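Local coordinates for putative metal binding protein (Coccidioides immitis, PDB 3CVG) that probably binds metal ions, as a member of the periplasmic binding protein superfamily, and holds a bound calcium ion, at residues A[162-167]-A[177-182]; A[117-122]-A[126-131]; A[189-194]-A[201-206]; A[134-139]-A[143-148]. All blocks are in the same frame, centred on the assembly; numbering follows the deposited sequence.

Contact 1 (A[162-167]-A[177-182]); sequences ELWLSI and STWYHQ
The indole of Trp164 has CH2 of Trp179 over one face, and Tyr180 turns its ring edge toward the same indole. The three rings form an aromatic cluster inside the beta-alpha-beta unit made by strand 147-149, helix 155-166 and strand 180-182. The Tyr180 pair is an offset edge-to-face contact. Its planes stand at 82°, and the centroid of the tyrosine ring lies 5.5 Å from that of the five-membered ring of Trp164. The two tryptophans meet obliquely, with their six-membered rings inclined at 57°. CH2 of Trp164 comes to 3.7 Å from CZ3 of Trp179. These two side chains reach in from opposite directions. CG of Tyr180 is anti to its backbone N (chi1 -172°), which places the ring beside Trp164. A type I turn from Ser177 to Tyr180 leads into the strand. CB of Ser177 lies over one face of the Trp179 ring, offset toward its rim. The polar ends bond elsewhere: NE1 of Trp179 to Glu137, and OH of Tyr180 to Glu160 and Ser149. Phe129 and Phe147 add edge-to-face contacts with Trp164. At the edge of the tyrosine, near its plane, NE1 of Trp164 lies 3.6 Å from CE1 of Tyr180.

Contact 2 (A[117-122]-A[126-131]); sequences AKLSGD and ADMFSK
The loop 117-122 runs beside the helical segment 126-131, with CA of Leu119 6.1 Å from CA of Met128 and CA of Ala117 6.3 Å from CA of Lys131. This is a loop-to-helix contact in the periplasmic binding protein fold. The loop follows strand 100-111 and leads into helix 125-138, so it folds back on the helix it introduces. Leu119 and Lys131 carry the contact. Their side chains slide past each other in opposite directions. Leu119 touches with one branch, CD2. This methyl lies 3.6 Å from the backbone O of Met128 and 3.8 Å from CB of Lys131. It also meets CB of Met128, a selenomethionine, at 4.2 Å. Leu119 is buried, and Leu109, Tyr200 and Tyr222 of the neighbouring strands also touch it. Met128 packs on Leu109 as well, so both residues join the loop and helix to the strands beneath. Lys131 is partly exposed. Its chain is extended beyond CG and runs alongside the loop backbone. CG passes 3.5 Å from O of Ala117. The aliphatic part thus lies against two successive carbonyls before the amine is reached. The charged end is held by a backbone oxygen of the loop. The bond approaches that carbonyl at a C=O...N angle of 152° and is tilted from its plane. NZ of Lys131 gives this hydrogen bond to O of Lys118 at 2.9 Å.

Contact 3 (A[189-194]-A[201-206]); sequences QALTAA and TITDYG
Ala194 and Thr201 meet methyl to methyl, with CB of Ala194 3.6 Å from CG2 of Thr201. Both side chains leave the backbone toward the other segment. In Thr201, OG1 is anti to the backbone N (chi1 -168°). This puts CG2 between the backbone N and the carbonyl carbon, where it faces the alanine methyl. OG1 of Thr201 bonds to O of Leu148 on the adjoining strand, which satisfies this buried hydroxyl and holds the rotation of the side chain. Leu191 and Thr203 are packed about as closely. These side chains cross at about a right angle. CD2 of Leu191 is 3.7 Å from OG1 of Thr203, while its other branch, CD1, is 4.1 Å from CG2 of Thr203. The same CD1 is 4.2 Å from CG2 of Thr201, so the leucine spans both threonines. Helix 187-196 leads into strand 200-204, which runs parallel to strand 147-149, an alpha/beta step of the periplasmic binding protein fold. The short segments of helix and strand run at 140°, nearer antiparallel than parallel, and their axes approach to 9.3 Å. Ile110 of strand 100-111 also touches Leu191 and Thr201. Ile202 points to the other side of the strand, toward helix 155-166. The outer side of helix 187-196 is the loose one: Gln189 is exposed and Thr192 partly so, and neither meets the strand. Past Thr203, Asp204 takes the N-cap position of helix 205-208. Its side chain caps a backbone N just past Gly206, and OD1 also bonds to OG1 of Thr207.

Contact 4 (A[134-139]-A[143-148]); sequences DAAEAG and PPVRFL
Val145 directs its side chain at the helix and sets its two methyls against two successive alanines. CG2 meets CB of Ala135 at 3.7 Å, and CG1 meets CB of Ala136 at 4.0 Å. The torsion explains this split. CG1 is anti to the backbone N (chi1 175°), and CG2 lies beside that N. The fork sits against the peptide between the two alanines, and CB of Val145 comes to 3.8 Å from CA of Ala136. The alanines have little bulk, so the chain after the turn can lie close to the helix. CA of Ala136 is 4.7 Å from CA of Val145. CB of Ala136 also touches the valine backbone, 3.4 Å from O of Val145. Polar contact between the segments runs through a water. It donates to O of Ala135 at 2.9 Å and accepts from N of Val145 at 2.9 Å. The water thus joins a carbonyl near the C-terminal end of the helix to the N-H of the returning chain. Gly139, with positive phi (48°), is the first residue to leave the helix. A cis peptide bond precedes Pro143 as the chain turns back. The contact belongs to the helix-loop-strand connection of the periplasmic binding protein fold. Ala117, in the loop before helix 125-138, touches Val145, and Trp179 packs on Ala136. Beyond the valine the chain enters strand 147-149, which lies between strands 180-182 and 200-204, both parallel to it.

All four contacts are local closures in series along the chain; none nests in or crosses another. Contact 2 comes first and folds the loop after strand 100-111 onto helix 125-138. Contact 4 uses the end of the same helix and closes the turn into strand 147-149. Contact 1 then spans the long loop between helix 155-166 and strand 180-182. Contact 3 closes the connection from helix 187-196 to strand 200-204. Strand 147-149 pairs with both 180-182 and 200-204, so it ties contacts 1, 3 and 4 together. Phe129 of contact 2 meets Leu163, Phe147 and Ile202, one residue from each of the other three contacts.

Contact 1 (A[162-167]-A[177-182])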
loop_
_atom_site.group_PDB
_atom_site.type_symbol
_atom_site.label_atom_id
_atom_site.label_comp_id
_atom_site.label_asym_id
_atom_site.label_seq_id
_atom_site.Cartn_x
_atom_site.Cartn_y
_atom_site.Cartn_z
ATOM N N GLU A 162 3.369 -8.641 -10.282
ATOM C CA GLU A 162 3.803 -9.847 -9.607
ATOM C C GLU A 162 2.792 -10.984 -9.825
ATOM O O GLU A 162 3.188 -12.118 -10.093
ATOM C CB GLU A 162 3.885 -9.533 -8.130
ATOM C CG GLU A 162 4.948 -10.266 -7.369
ATOM C CD GLU A 162 5.205 -9.594 -6.027
ATOM O OE1 GLU A 162 4.327 -9.670 -5.138
ATOM O OE2 GLU A 162 6.267 -8.953 -5.878
ATOM N N LEU A 163 1.496 -10.691 -9.672
ATOM C CA LEU A 163 0.455 -11.710 -9.826
ATOM C C LEU A 163 0.422 -12.275 -11.250
ATOM O O LEU A 163 0.320 -13.484 -11.440
ATOM C CB LEU A 163 -0.908 -11.121 -9.423
ATOM C CG LEU A 163 -1.008 -10.826 -7.923
ATOM C CD1 LEU A 163 -2.279 -10.061 -7.625
ATOM C CD2 LEU A 163 -0.972 -12.139 -7.165
ATOM N N TRP A 164 0.520 -11.411 -12.256
ATOM C CA TRP A 164 0.534 -11.894 -13.643
ATOM C C TRP A 164 1.728 -12.819 -13.894
ATOM O O TRP A 164 1.586 -13.912 -14.465
ATOM C CB TRP A 164 0.578 -10.712 -14.621
ATOM C CG TRP A 164 -0.735 -9.971 -14.687
ATOM C CD1 TRP A 164 -0.977 -8.686 -14.307
ATOM C CD2 TRP A 164 -1.991 -10.508 -15.111
ATOM N NE1 TRP A 164 -2.313 -8.385 -14.465
ATOM C CE2 TRP A 164 -2.957 -9.489 -14.959
ATOM C CE3 TRP A 164 -2.395 -11.756 -15.601
ATOM C CZ2 TRP A 164 -4.301 -9.678 -15.280
ATOM C CZ3 TRP A 164 -3.738 -11.945 -15.918
ATOM C CH2 TRP A 164 -4.671 -10.911 -15.756
ATOM N N LEU A 165 2.907 -12.382 -13.467
ATOM C CA LEU A 165 4.107 -13.191 -13.646
ATOM C C LEU A 165 3.984 -14.530 -12.919
ATOM O O LEU A 165 4.498 -15.535 -13.403
ATOM C CB LEU A 165 5.348 -12.447 -13.143
ATOM C CG LEU A 165 5.791 -11.199 -13.931
ATOM C CD1 LEU A 165 7.045 -10.650 -13.305
ATOM C CD2 LEU A 165 6.060 -11.542 -15.390
ATOM N N SER A 166 3.298 -14.548 -11.772
ATOM C CA SER A 166 3.133 -15.784 -10.992
ATOM C C SER A 166 2.435 -16.888 -11.791
ATOM O O SER A 166 2.603 -18.074 -11.497
ATOM C CB SER A 166 2.354 -15.520 -9.687
ATOM O OG SER A 166 0.972 -15.296 -9.933
ATOM N N ILE A 167 1.645 -16.508 -12.790
ATOM C CA ILE A 167 0.979 -17.504 -13.621
ATOM C C ILE A 167 1.617 -17.606 -15.012
ATOM O O ILE A 167 1.006 -18.115 -15.950
ATOM C CB ILE A 167 -0.530 -17.230 -13.770
ATOM C CG1 ILE A 167 -0.765 -15.883 -14.450
ATOM C CG2 ILE A 167 -1.206 -17.299 -12.391
ATOM C CD1 ILE A 167 -2.180 -15.703 -14.937
ATOM N N SER A 177 -0.774 -7.385 -24.744
ATOM C CA SER A 177 -2.144 -7.783 -24.447
ATOM C C SER A 177 -2.985 -6.513 -24.343
ATOM O O SER A 177 -2.912 -5.775 -23.346
ATOM C CB SER A 177 -2.184 -8.574 -23.133
ATOM O OG SER A 177 -1.340 -9.712 -23.195
ATOM N N THR A 178 -3.797 -6.268 -25.370
ATOM C CA THR A 178 -4.606 -5.063 -25.418
ATOM C C THR A 178 -5.636 -4.917 -24.315
ATOM O O THR A 178 -6.095 -3.800 -24.059
ATOM C CB THR A 178 -5.297 -4.888 -26.814
ATOM O OG1 THR A 178 -6.190 -5.976 -27.064
ATOM C CG2 THR A 178 -4.245 -4.847 -27.913
ATOM N N TRP A 179 -6.010 -6.026 -23.677
ATOM C CA TRP A 179 -6.956 -5.981 -22.558
ATOM C C TRP A 179 -6.260 -5.505 -21.260
ATOM O O TRP A 179 -6.918 -5.255 -20.239
ATOM C CB TRP A 179 -7.585 -7.357 -22.326
ATOM C CG TRP A 179 -6.609 -8.510 -22.343
ATOM C CD1 TRP A 179 -6.297 -9.298 -23.410
ATOM C CD2 TRP A 179 -5.849 -9.012 -21.237
ATOM N NE1 TRP A 179 -5.394 -10.268 -23.038
ATOM C CE2 TRP A 179 -5.102 -10.117 -21.709
ATOM C CE3 TRP A 179 -5.723 -8.638 -19.894
ATOM C CZ2 TRP A 179 -4.243 -10.851 -20.884
ATOM C CZ3 TRP A 179 -4.868 -9.367 -19.071
ATOM C CH2 TRP A 179 -4.139 -10.462 -19.569
ATOM N N TYR A 180 -4.931 -5.402 -21.298
ATOM C CA TYR A 180 -4.157 -4.933 -20.145
ATOM C C TYR A 180 -4.196 -3.420 -20.306
ATOM O O TYR A 180 -3.426 -2.835 -21.078
ATOM C CB TYR A 180 -2.718 -5.462 -20.207
ATOM C CG TYR A 180 -1.892 -5.188 -18.961
ATOM C CD1 TYR A 180 -2.159 -5.847 -17.752
ATOM C CD2 TYR A 180 -0.826 -4.292 -18.996
ATOM C CE1 TYR A 180 -1.373 -5.614 -16.610
ATOM C CE2 TYR A 180 -0.043 -4.051 -17.866
ATOM C CZ TYR A 180 -0.316 -4.715 -16.678
ATOM O OH TYR A 180 0.472 -4.475 -15.563
ATOM N N HIS A 181 -5.117 -2.806 -19.571
ATOM C CA HIS A 181 -5.389 -1.379 -19.634
ATOM C C HIS A 181 -4.575 -0.480 -18.714
ATOM O O HIS A 181 -4.700 -0.537 -17.486
ATOM C CB HIS A 181 -6.885 -1.161 -19.369
ATOM C CG HIS A 181 -7.312 0.276 -19.412
ATOM N ND1 HIS A 181 -8.434 0.734 -18.752
ATOM C CD2 HIS A 181 -6.770 1.351 -20.024
ATOM C CE1 HIS A 181 -8.557 2.036 -18.953
ATOM N NE2 HIS A 181 -7.561 2.435 -19.722
ATOM N N GLN A 182 -3.756 0.359 -19.337
ATOM C CA GLN A 182 -2.910 1.306 -18.633
ATOM C C GLN A 182 -3.672 2.593 -18.379
ATOM O O GLN A 182 -3.985 3.328 -19.315
ATOM C CB GLN A 182 -1.660 1.624 -19.465
ATOM C CG GLN A 182 -0.678 0.468 -19.607
ATOM C CD GLN A 182 0.521 0.829 -20.480
ATOM O OE1 GLN A 182 0.933 1.991 -20.552
ATOM N NE2 GLN A 182 1.096 -0.170 -21.126
#

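Contact 2 (A[117-122]-A[126-131])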
loop_
_atom_site.group_PDB
_atom_site.type_symbol
_atom_site.label_atom_id
_atom_site.label_comp_id
_atom_site.label_asym_id
_atom_site.label_seq_id
_atom_site.Cartn_x
_atom_site.Cartn_y
_atom_site.Cartn_z
ATOM N N ALA A 117 -15.363 -12.830 -16.490
ATOM C CA ALA A 117 -14.309 -13.822 -16.311
ATOM C C ALA A 117 -14.838 -15.013 -15.509
ATOM O O ALA A 117 -14.148 -16.021 -15.344
ATOM C CB ALA A 117 -13.121 -13.204 -15.598
ATOM N N LYS A 118 -16.060 -14.876 -15.004
ATOM C CA LYS A 118 -16.700 -15.934 -14.225
ATOM C C LYS A 118 -15.852 -16.407 -13.041
ATOM O O LYS A 118 -15.703 -17.605 -12.797
ATOM C CB LYS A 118 -17.052 -17.100 -15.156
ATOM C CG LYS A 118 -17.983 -16.656 -16.270
ATOM C CD LYS A 118 -18.213 -17.714 -17.339
ATOM C CE LYS A 118 -19.130 -17.156 -18.430
ATOM N NZ LYS A 118 -18.669 -15.821 -18.952
ATOM N N LEU A 119 -15.314 -15.443 -12.301
ATOM C CA LEU A 119 -14.489 -15.715 -11.133
ATOM C C LEU A 119 -15.321 -16.241 -9.968
ATOM O O LEU A 119 -16.409 -15.735 -9.696
ATOM C CB LEU A 119 -13.766 -14.440 -10.690
ATOM C CG LEU A 119 -12.822 -13.779 -11.694
ATOM C CD1 LEU A 119 -12.025 -12.691 -10.991
ATOM C CD2 LEU A 119 -11.883 -14.830 -12.283
ATOM N N SER A 120 -14.794 -17.253 -9.284
ATOM C CA SER A 120 -15.467 -17.856 -8.136
ATOM C C SER A 120 -14.758 -17.438 -6.849
ATOM O O SER A 120 -13.572 -17.701 -6.665
ATOM C CB SER A 120 -15.461 -19.382 -8.263
ATOM O OG SER A 120 -16.123 -19.991 -7.167
ATOM N N GLY A 121 -15.505 -16.790 -5.961
ATOM C CA GLY A 121 -14.955 -16.306 -4.706
ATOM C C GLY A 121 -13.979 -17.171 -3.924
ATOM O O GLY A 121 -13.056 -16.647 -3.298
ATOM N N ASP A 122 -14.162 -18.487 -3.948
ATOM C CA ASP A 122 -13.278 -19.370 -3.198
ATOM C C ASP A 122 -11.946 -19.671 -3.881
ATOM O O ASP A 122 -10.995 -20.090 -3.222
ATOM C CB ASP A 122 -14.000 -20.679 -2.871
ATOM C CG ASP A 122 -15.339 -20.453 -2.188
ATOM O OD1 ASP A 122 -15.431 -19.552 -1.322
ATOM O OD2 ASP A 122 -16.300 -21.184 -2.510
ATOM N N ALA A 126 -4.259 -16.664 -7.642
ATOM C CA ALA A 126 -3.520 -17.036 -8.844
ATOM C C ALA A 126 -4.451 -17.647 -9.888
ATOM O O ALA A 126 -4.348 -17.338 -11.074
ATOM C CB ALA A 126 -2.401 -18.007 -8.500
ATOM N N ASP A 127 -5.374 -18.497 -9.449
ATOM C CA ASP A 127 -6.304 -19.114 -10.379
ATOM C C ASP A 127 -7.280 -18.078 -10.937
ATOM O O ASP A 127 -7.813 -18.251 -12.032
ATOM C CB ASP A 127 -7.047 -20.266 -9.697
ATOM C CG ASP A 127 -6.101 -21.365 -9.224
ATOM O OD1 ASP A 127 -5.191 -21.734 -10.002
ATOM O OD2 ASP A 127 -6.256 -21.865 -8.086
HETATM N N MSE A 128 -7.519 -17.004 -10.189
HETATM C CA MSE A 128 -8.413 -15.955 -10.668
HETATM C C MSE A 128 -7.714 -15.239 -11.812
HETATM O O MSE A 128 -8.325 -14.939 -12.832
HETATM C CB MSE A 128 -8.752 -14.956 -9.551
HETATM C CG MSE A 128 -9.851 -15.450 -8.621
HETATM SE SE MSE A 128 -10.250 -14.226 -7.206
HETATM C CE MSE A 128 -9.209 -15.060 -5.823
ATOM N N PHE A 129 -6.420 -14.982 -11.637
ATOM C CA PHE A 129 -5.640 -14.322 -12.673
ATOM C C PHE A 129 -5.560 -15.207 -13.913
ATOM O O PHE A 129 -5.668 -14.717 -15.030
ATOM C CB PHE A 129 -4.239 -13.978 -12.151
ATOM C CG PHE A 129 -4.169 -12.626 -11.499
ATOM C CD1 PHE A 129 -4.825 -12.385 -10.293
ATOM C CD2 PHE A 129 -3.524 -11.565 -12.136
ATOM C CE1 PHE A 129 -4.846 -11.106 -9.733
ATOM C CE2 PHE A 129 -3.545 -10.281 -11.583
ATOM C CZ PHE A 129 -4.206 -10.055 -10.384
ATOM N N SER A 130 -5.396 -16.511 -13.715
ATOM C CA SER A 130 -5.344 -17.444 -14.838
ATOM C C SER A 130 -6.665 -17.399 -15.611
ATOM O O SER A 130 -6.684 -17.402 -16.847
ATOM C CB SER A 130 -5.098 -18.869 -14.333
ATOM O OG SER A 130 -5.276 -19.817 -15.378
ATOM N N LYS A 131 -7.768 -17.351 -14.872
ATOM C CA LYS A 131 -9.100 -17.309 -15.467
ATOM C C LYS A 131 -9.335 -16.015 -16.255
ATOM O O LYS A 131 -9.874 -16.046 -17.363
ATOM C CB LYS A 131 -10.160 -17.447 -14.366
ATOM C CG LYS A 131 -11.407 -18.202 -14.792
ATOM C CD LYS A 131 -12.228 -18.602 -13.570
ATOM C CE LYS A 131 -13.399 -19.499 -13.936
ATOM N NZ LYS A 131 -14.072 -20.033 -12.716
#

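Contact 3 (A[189-194]-A[201-206])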
loop_
_atom_site.group_PDB
_atom_site.type_symbol
_atom_site.label_atom_id
_atom_site.label_comp_id
_atom_site.label_asym_id
_atom_site.label_seq_id
_atom_site.Cartn_x
_atom_site.Cartn_y
_atom_site.Cartn_z
ATOM N N GLN A 189 -8.783 7.691 -8.501
ATOM C CA GLN A 189 -9.149 7.840 -9.909
ATOM C C GLN A 189 -9.095 6.490 -10.626
ATOM O O GLN A 189 -10.009 6.142 -11.376
ATOM C CB GLN A 189 -8.213 8.834 -10.595
ATOM C CG GLN A 189 -8.472 10.276 -10.203
ATOM C CD GLN A 189 -7.272 11.175 -10.433
ATOM O OE1 GLN A 189 -6.539 11.022 -11.416
ATOM N NE2 GLN A 189 -7.070 12.134 -9.526
ATOM N N ALA A 190 -8.031 5.725 -10.394
ATOM C CA ALA A 190 -7.891 4.414 -11.038
ATOM C C ALA A 190 -9.021 3.439 -10.690
ATOM O O ALA A 190 -9.516 2.718 -11.563
ATOM C CB ALA A 190 -6.524 3.794 -10.680
ATOM N N LEU A 191 -9.410 3.388 -9.414
ATOM C CA LEU A 191 -10.492 2.497 -9.009
ATOM C C LEU A 191 -11.810 2.984 -9.622
ATOM O O LEU A 191 -12.606 2.187 -10.112
ATOM C CB LEU A 191 -10.616 2.435 -7.471
ATOM C CG LEU A 191 -11.766 1.593 -6.896
ATOM C CD1 LEU A 191 -11.775 0.197 -7.522
ATOM C CD2 LEU A 191 -11.622 1.496 -5.372
ATOM N N THR A 192 -12.023 4.296 -9.599
ATOM C CA THR A 192 -13.229 4.884 -10.166
ATOM C C THR A 192 -13.328 4.526 -11.652
ATOM O O THR A 192 -14.400 4.164 -12.154
ATOM C CB THR A 192 -13.217 6.423 -10.011
ATOM O OG1 THR A 192 -13.219 6.761 -8.617
ATOM C CG2 THR A 192 -14.440 7.040 -10.683
ATOM N N ALA A 193 -12.201 4.623 -12.347
ATOM C CA ALA A 193 -12.152 4.309 -13.771
ATOM C C ALA A 193 -12.455 2.836 -14.031
ATOM O O ALA A 193 -13.201 2.514 -14.950
ATOM C CB ALA A 193 -10.777 4.661 -14.342
ATOM N N ALA A 194 -11.876 1.942 -13.227
ATOM C CA ALA A 194 -12.102 0.510 -13.401
ATOM C C ALA A 194 -13.584 0.177 -13.268
ATOM O O ALA A 194 -14.124 -0.650 -14.011
ATOM C CB ALA A 194 -11.312 -0.284 -12.368
ATOM N N THR A 201 -9.528 -4.978 -11.442
ATOM C CA THR A 201 -8.322 -4.269 -11.065
ATOM C C THR A 201 -7.922 -4.601 -9.639
ATOM O O THR A 201 -8.758 -4.995 -8.824
ATOM C CB THR A 201 -8.502 -2.737 -11.161
ATOM O OG1 THR A 201 -7.223 -2.108 -11.061
ATOM C CG2 THR A 201 -9.387 -2.219 -10.017
ATOM N N ILE A 202 -6.632 -4.467 -9.354
ATOM C CA ILE A 202 -6.138 -4.680 -8.004
ATOM C C ILE A 202 -6.114 -3.271 -7.440
ATOM O O ILE A 202 -5.624 -2.346 -8.092
ATOM C CB ILE A 202 -4.716 -5.279 -7.992
ATOM C CG1 ILE A 202 -4.780 -6.767 -8.368
ATOM C CG2 ILE A 202 -4.070 -5.080 -6.631
ATOM C CD1 ILE A 202 -5.471 -7.659 -7.340
ATOM N N THR A 203 -6.689 -3.112 -6.253
ATOM C CA THR A 203 -6.754 -1.826 -5.576
ATOM C C THR A 203 -6.476 -2.114 -4.096
ATOM O O THR A 203 -6.100 -3.233 -3.742
ATOM C CB THR A 203 -8.166 -1.171 -5.764
ATOM O OG1 THR A 203 -8.191 0.128 -5.161
ATOM C CG2 THR A 203 -9.257 -2.032 -5.134
ATOM N N ASP A 204 -6.642 -1.122 -3.231
ATOM C CA ASP A 204 -6.394 -1.369 -1.814
ATOM C C ASP A 204 -7.616 -1.002 -0.985
ATOM O O ASP A 204 -8.468 -0.227 -1.427
ATOM C CB ASP A 204 -5.163 -0.595 -1.326
ATOM C CG ASP A 204 -5.312 0.899 -1.479
ATOM O OD1 ASP A 204 -5.152 1.415 -2.606
ATOM O OD2 ASP A 204 -5.600 1.567 -0.470
ATOM N N TYR A 205 -7.693 -1.564 0.217
ATOM C CA TYR A 205 -8.823 -1.326 1.102
ATOM C C TYR A 205 -9.139 0.145 1.345
ATOM O O TYR A 205 -10.301 0.545 1.269
ATOM C CB TYR A 205 -8.594 -2.030 2.446
ATOM C CG TYR A 205 -9.830 -2.088 3.324
ATOM C CD1 TYR A 205 -11.065 -2.480 2.802
ATOM C CD2 TYR A 205 -9.756 -1.783 4.688
ATOM C CE1 TYR A 205 -12.197 -2.568 3.615
ATOM C CE2 TYR A 205 -10.878 -1.872 5.510
ATOM C CZ TYR A 205 -12.091 -2.260 4.970
ATOM O OH TYR A 205 -13.201 -2.328 5.771
ATOM N N GLY A 206 -8.109 0.940 1.636
ATOM C CA GLY A 206 -8.296 2.361 1.907
ATOM C C GLY A 206 -8.874 3.155 0.748
ATOM O O GLY A 206 -9.694 4.060 0.942
#

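Contact 4 (A[134-139]-A[143-148])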
loop_
_atom_site.group_PDB
_atom_site.type_symbol
_atom_site.label_atom_id
_atom_site.label_comp_id
_atom_site.label_asym_id
_atom_site.label_seq_id
_atom_site.Cartn_x
_atom_site.Cartn_y
_atom_site.Cartn_z
ATOM N N ASP A 134 -7.310 -16.124 -19.697
ATOM C CA ASP A 134 -7.926 -16.953 -20.728
ATOM C C ASP A 134 -9.219 -16.337 -21.265
ATOM O O ASP A 134 -9.473 -16.356 -22.475
ATOM C CB ASP A 134 -8.188 -18.361 -20.182
ATOM C CG ASP A 134 -6.921 -19.040 -19.685
ATOM O OD1 ASP A 134 -5.806 -18.564 -20.008
ATOM O OD2 ASP A 134 -7.033 -20.062 -18.977
ATOM N N ALA A 135 -10.031 -15.782 -20.372
ATOM C CA ALA A 135 -11.286 -15.159 -20.788
ATOM C C ALA A 135 -11.002 -13.885 -21.580
ATOM O O ALA A 135 -11.726 -13.546 -22.508
ATOM C CB ALA A 135 -12.149 -14.835 -19.571
ATOM N N ALA A 136 -9.951 -13.166 -21.203
ATOM C CA ALA A 136 -9.612 -11.944 -21.914
ATOM C C ALA A 136 -9.097 -12.331 -23.298
ATOM O O ALA A 136 -9.426 -11.695 -24.296
ATOM C CB ALA A 136 -8.554 -11.156 -21.144
ATOM N N GLU A 137 -8.293 -13.385 -23.352
ATOM C CA GLU A 137 -7.765 -13.855 -24.621
ATOM C C GLU A 137 -8.889 -14.324 -25.543
ATOM O O GLU A 137 -8.815 -14.135 -26.749
ATOM C CB GLU A 137 -6.755 -14.974 -24.378
ATOM C CG GLU A 137 -5.425 -14.450 -23.878
ATOM C CD GLU A 137 -4.723 -13.626 -24.933
ATOM O OE1 GLU A 137 -4.323 -14.219 -25.955
ATOM O OE2 GLU A 137 -4.581 -12.398 -24.756
ATOM N N ALA A 138 -9.932 -14.923 -24.974
ATOM C CA ALA A 138 -11.078 -15.380 -25.771
ATOM C C ALA A 138 -11.814 -14.162 -26.338
ATOM O O ALA A 138 -12.403 -14.223 -27.419
ATOM C CB ALA A 138 -12.023 -16.210 -24.912
ATOM N N GLY A 139 -11.778 -13.064 -25.586
ATOM C CA GLY A 139 -12.403 -11.817 -26.002
ATOM C C GLY A 139 -13.829 -11.873 -26.520
ATOM O O GLY A 139 -14.263 -10.963 -27.233
ATOM N N PRO A 143 -19.394 -7.852 -20.535
ATOM C CA PRO A 143 -18.485 -7.102 -21.409
ATOM C C PRO A 143 -17.167 -7.859 -21.588
ATOM O O PRO A 143 -16.974 -8.927 -21.010
ATOM C CB PRO A 143 -18.307 -5.793 -20.653
ATOM C CG PRO A 143 -18.308 -6.262 -19.217
ATOM C CD PRO A 143 -19.461 -7.244 -19.192
ATOM N N PRO A 144 -16.253 -7.335 -22.420
ATOM C CA PRO A 144 -14.995 -8.071 -22.571
ATOM C C PRO A 144 -14.205 -7.998 -21.262
ATOM O O PRO A 144 -14.352 -7.045 -20.494
ATOM C CB PRO A 144 -14.302 -7.336 -23.718
ATOM C CG PRO A 144 -14.771 -5.927 -23.535
ATOM C CD PRO A 144 -16.248 -6.102 -23.227
ATOM N N VAL A 145 -13.387 -9.010 -21.000
ATOM C CA VAL A 145 -12.584 -9.027 -19.783
ATOM C C VAL A 145 -11.362 -8.130 -19.973
ATOM O O VAL A 145 -10.541 -8.376 -20.855
ATOM C CB VAL A 145 -12.112 -10.456 -19.457
ATOM C CG1 VAL A 145 -11.175 -10.447 -18.255
ATOM C CG2 VAL A 145 -13.321 -11.344 -19.184
ATOM N N ARG A 146 -11.274 -7.073 -19.171
ATOM C CA ARG A 146 -10.144 -6.148 -19.220
ATOM C C ARG A 146 -9.615 -5.936 -17.792
ATOM O O ARG A 146 -10.369 -6.041 -16.821
ATOM C CB ARG A 146 -10.566 -4.814 -19.858
ATOM C CG ARG A 146 -10.906 -4.935 -21.362
ATOM C CD ARG A 146 -11.503 -3.651 -21.915
ATOM N NE ARG A 146 -10.609 -2.503 -21.756
ATOM C CZ ARG A 146 -9.521 -2.294 -22.492
ATOM N NH1 ARG A 146 -9.183 -3.156 -23.446
ATOM N NH2 ARG A 146 -8.782 -1.216 -22.285
ATOM N N PHE A 147 -8.317 -5.668 -17.670
ATOM C CA PHE A 147 -7.686 -5.456 -16.367
ATOM C C PHE A 147 -6.997 -4.096 -16.343
ATOM O O PHE A 147 -6.157 -3.819 -17.205
ATOM C CB PHE A 147 -6.639 -6.544 -16.105
ATOM C CG PHE A 147 -5.962 -6.412 -14.779
ATOM C CD1 PHE A 147 -6.514 -6.994 -13.644
ATOM C CD2 PHE A 147 -4.798 -5.661 -14.651
ATOM C CE1 PHE A 147 -5.915 -6.832 -12.403
ATOM C CE2 PHE A 147 -4.196 -5.496 -13.404
ATOM C CZ PHE A 147 -4.762 -6.087 -12.286
ATOM N N LEU A 148 -7.335 -3.267 -15.354
ATOM C CA LEU A 148 -6.748 -1.929 -15.239
ATOM C C LEU A 148 -5.486 -1.881 -14.381
ATOM O O LEU A 148 -5.494 -2.240 -13.198
ATOM C CB LEU A 148 -7.777 -0.926 -14.687
ATOM C CG LEU A 148 -7.446 0.578 -14.781
ATOM C CD1 LEU A 148 -8.742 1.369 -14.819
ATOM C CD2 LEU A 148 -6.566 1.055 -13.608
HETATM O O HOH W 1 -13.338 -11.132 -22.941
#